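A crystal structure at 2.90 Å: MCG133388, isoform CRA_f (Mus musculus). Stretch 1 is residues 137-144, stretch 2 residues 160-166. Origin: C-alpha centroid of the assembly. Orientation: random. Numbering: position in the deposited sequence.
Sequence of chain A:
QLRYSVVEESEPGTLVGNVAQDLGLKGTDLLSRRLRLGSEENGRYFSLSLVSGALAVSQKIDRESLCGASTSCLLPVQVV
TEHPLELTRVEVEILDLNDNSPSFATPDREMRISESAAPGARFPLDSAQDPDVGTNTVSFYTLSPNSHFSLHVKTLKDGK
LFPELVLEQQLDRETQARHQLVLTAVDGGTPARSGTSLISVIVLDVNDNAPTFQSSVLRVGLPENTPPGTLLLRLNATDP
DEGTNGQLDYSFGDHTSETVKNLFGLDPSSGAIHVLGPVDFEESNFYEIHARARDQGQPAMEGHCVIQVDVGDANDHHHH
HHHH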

# COMPACT_ATOMS: atom_id res chain seq x y z
N THR A 137 13.66 -13.03 11.56
CA THR A 137 12.53 -12.90 10.64
C THR A 137 11.83 -11.56 10.85
O THR A 137 12.22 -10.79 11.72
CB THR A 137 11.51 -14.05 10.83
OG1 THR A 137 10.50 -13.97 9.81
CG2 THR A 137 10.86 -13.97 12.20
N VAL A 138 10.80 -11.30 10.04
CA VAL A 138 10.06 -10.04 10.07
C VAL A 138 9.66 -9.61 11.48
O VAL A 138 9.05 -10.38 12.22
CB VAL A 138 8.79 -10.12 9.19
CG1 VAL A 138 7.96 -8.85 9.33
CG2 VAL A 138 9.16 -10.37 7.74
N SER A 139 10.02 -8.38 11.84
CA SER A 139 9.78 -7.88 13.19
C SER A 139 8.65 -6.85 13.25
O SER A 139 7.77 -6.93 14.10
CB SER A 139 11.06 -7.27 13.76
OG SER A 139 10.84 -6.73 15.05
N PHE A 140 8.69 -5.87 12.35
CA PHE A 140 7.70 -4.79 12.36
C PHE A 140 7.58 -4.09 11.00
O PHE A 140 8.42 -4.27 10.12
CB PHE A 140 8.04 -3.77 13.44
CG PHE A 140 9.34 -3.05 13.22
CD1 PHE A 140 10.54 -3.62 13.60
CD2 PHE A 140 9.36 -1.79 12.63
CE1 PHE A 140 11.74 -2.96 13.40
CE2 PHE A 140 10.56 -1.12 12.43
CZ PHE A 140 11.75 -1.71 12.81
N TYR A 141 6.53 -3.29 10.86
CA TYR A 141 6.30 -2.53 9.63
C TYR A 141 6.31 -1.02 9.91
O TYR A 141 5.98 -0.59 11.01
CB TYR A 141 4.97 -2.92 8.99
CG TYR A 141 4.92 -4.32 8.41
CD1 TYR A 141 4.65 -5.42 9.21
CD2 TYR A 141 5.13 -4.53 7.05
CE1 TYR A 141 4.60 -6.69 8.68
CE2 TYR A 141 5.09 -5.80 6.51
CZ TYR A 141 4.82 -6.88 7.33
OH TYR A 141 4.77 -8.15 6.80
N THR A 142 6.68 -0.24 8.90
CA THR A 142 6.60 1.21 8.99
C THR A 142 5.91 1.79 7.76
O THR A 142 6.03 1.26 6.66
CB THR A 142 7.99 1.87 9.13
OG1 THR A 142 8.78 1.56 7.98
CG2 THR A 142 8.71 1.37 10.38
N LEU A 143 5.18 2.88 7.96
CA LEU A 143 4.52 3.57 6.86
C LEU A 143 5.10 4.98 6.71
O LEU A 143 5.29 5.68 7.70
CB LEU A 143 3.01 3.64 7.08
CG LEU A 143 2.18 4.24 5.94
CD1 LEU A 143 2.15 3.30 4.75
CD2 LEU A 143 0.77 4.57 6.41
N SER A 144 5.38 5.38 5.47
CA SER A 144 5.96 6.69 5.20
C SER A 144 5.04 7.80 5.71
O SER A 144 3.82 7.72 5.55
CB SER A 144 6.22 6.86 3.71
OG SER A 144 5.02 6.78 2.96
N LYS A 160 2.60 -14.48 13.02
CA LYS A 160 2.98 -13.74 11.82
C LYS A 160 2.20 -12.43 11.78
O LYS A 160 1.12 -12.32 12.37
CB LYS A 160 2.73 -14.56 10.55
CG LYS A 160 1.30 -14.54 10.05
CD LYS A 160 1.23 -15.04 8.61
CE LYS A 160 2.08 -14.17 7.69
NZ LYS A 160 2.03 -14.63 6.27
N LEU A 161 2.75 -11.44 11.09
CA LEU A 161 2.18 -10.10 11.12
C LEU A 161 1.38 -9.77 9.86
O LEU A 161 1.78 -10.11 8.75
CB LEU A 161 3.30 -9.07 11.29
CG LEU A 161 4.21 -9.28 12.51
CD1 LEU A 161 5.42 -8.38 12.43
CD2 LEU A 161 3.44 -9.04 13.80
N PHE A 162 0.24 -9.12 10.06
CA PHE A 162 -0.58 -8.64 8.95
C PHE A 162 -0.85 -7.15 9.10
O PHE A 162 -1.64 -6.73 9.95
CB PHE A 162 -1.90 -9.42 8.86
CG PHE A 162 -1.85 -10.59 7.92
CD1 PHE A 162 -1.41 -11.83 8.36
CD2 PHE A 162 -2.25 -10.45 6.60
CE1 PHE A 162 -1.37 -12.91 7.49
CE2 PHE A 162 -2.21 -11.53 5.74
CZ PHE A 162 -1.77 -12.76 6.18
N PRO A 163 -0.19 -6.33 8.26
CA PRO A 163 -0.34 -4.88 8.30
C PRO A 163 -1.59 -4.40 7.55
O PRO A 163 -2.03 -5.06 6.61
CB PRO A 163 0.93 -4.38 7.60
CG PRO A 163 1.24 -5.46 6.62
CD PRO A 163 0.82 -6.76 7.28
N GLU A 164 -2.14 -3.27 7.97
CA GLU A 164 -3.31 -2.70 7.32
C GLU A 164 -3.31 -1.18 7.45
O GLU A 164 -2.79 -0.62 8.41
CB GLU A 164 -4.59 -3.28 7.90
CG GLU A 164 -4.78 -3.02 9.39
CD GLU A 164 -6.05 -3.63 9.94
OE1 GLU A 164 -6.80 -4.26 9.15
OE2 GLU A 164 -6.31 -3.49 11.15
N LEU A 165 -3.91 -0.51 6.47
CA LEU A 165 -4.02 0.95 6.50
C LEU A 165 -5.25 1.40 7.28
O LEU A 165 -6.34 0.86 7.10
CB LEU A 165 -4.07 1.51 5.07
CG LEU A 165 -2.77 1.51 4.27
CD1 LEU A 165 -2.99 2.14 2.90
CD2 LEU A 165 -1.68 2.23 5.03
N VAL A 166 -5.06 2.38 8.15
CA VAL A 166 -6.17 2.97 8.89
C VAL A 166 -6.31 4.45 8.54
O VAL A 166 -5.41 5.25 8.79
CB VAL A 166 -5.98 2.82 10.41
CG1 VAL A 166 -7.13 3.49 11.15
CG2 VAL A 166 -5.88 1.35 10.79

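How do the two backbones lie relative to each other? Strand 138-143 and strand 160-166 run in nearly the same direction, their axes 19° apart and 7.9 Å from each other at closest approach. That spacing is too wide for the ladder of backbone hydrogen bonds that joins neighbouring strands in a sheet, and no hydrogen bond of any kind crosses between the stretches. CA atoms lie 7.2 Å apart at Tyr-141 and Pro-163 but 8.9 Å apart at Leu-143 and Leu-165. The gap is filled by side chains, and the contact is essentially apolar packing.

Which residues face the gap? On the first strand Val-138, Tyr-141 and Leu-143 point their CA-to-CB bonds toward the partner, as do Leu-161 and Pro-163 on the second. The alternation expected of a strand is clear from Leu-161 to Pro-163, where Phe-162 between them points away. It is broken in the first strand: Ser-139 and Phe-140 both point away, and Ser-139, with phi/psi of -107/-48, departs from extended geometry. The two stretches together bury a modest 292 Å².

What does Tyr-141 contribute? Its ring, set by an m rotamer, offers different surfaces to two residues. Pro-163 CG sits over one face, 3.8 Å from the centroid of the Tyr-141 ring and only 10° off the ring normal, a well-centred CH-pi contact. Proline suits this place because its compact ring presents a CH2 group to the aromatic face. At the ring edge, Tyr-141 CE1 lies 3.8 Å from Leu-161 CB. The phenol does not leave its polar end unsatisfied in this buried setting, since OH is hydrogen-bonded elsewhere in the structure.

How does Leu-161 fill its place? It has 82 Å² covered by the other stretch, more than any other residue here, and its branched side chain reaches several residues at once. With chi1 m and chi2 t, its CD1 comes within 4.0 Å of Val-138 CG1 and within 3.2 Å of the backbone atom Ser-139 O. The latter is a close approach of a methyl group to a carbonyl oxygen, not a hydrogen bond. Ser-139 takes part through its backbone while its side chain points away.

What closes the far end of the contact? Leu-143 and Leu-165 meet methyl to methyl, with Leu-143 CD2 3.7 Å from Leu-165 CD2. Leu-165 sets out sideways from its backbone, but the end of its side chain comes nearer, so two branched aliphatic chains bridge the wider backbone separation.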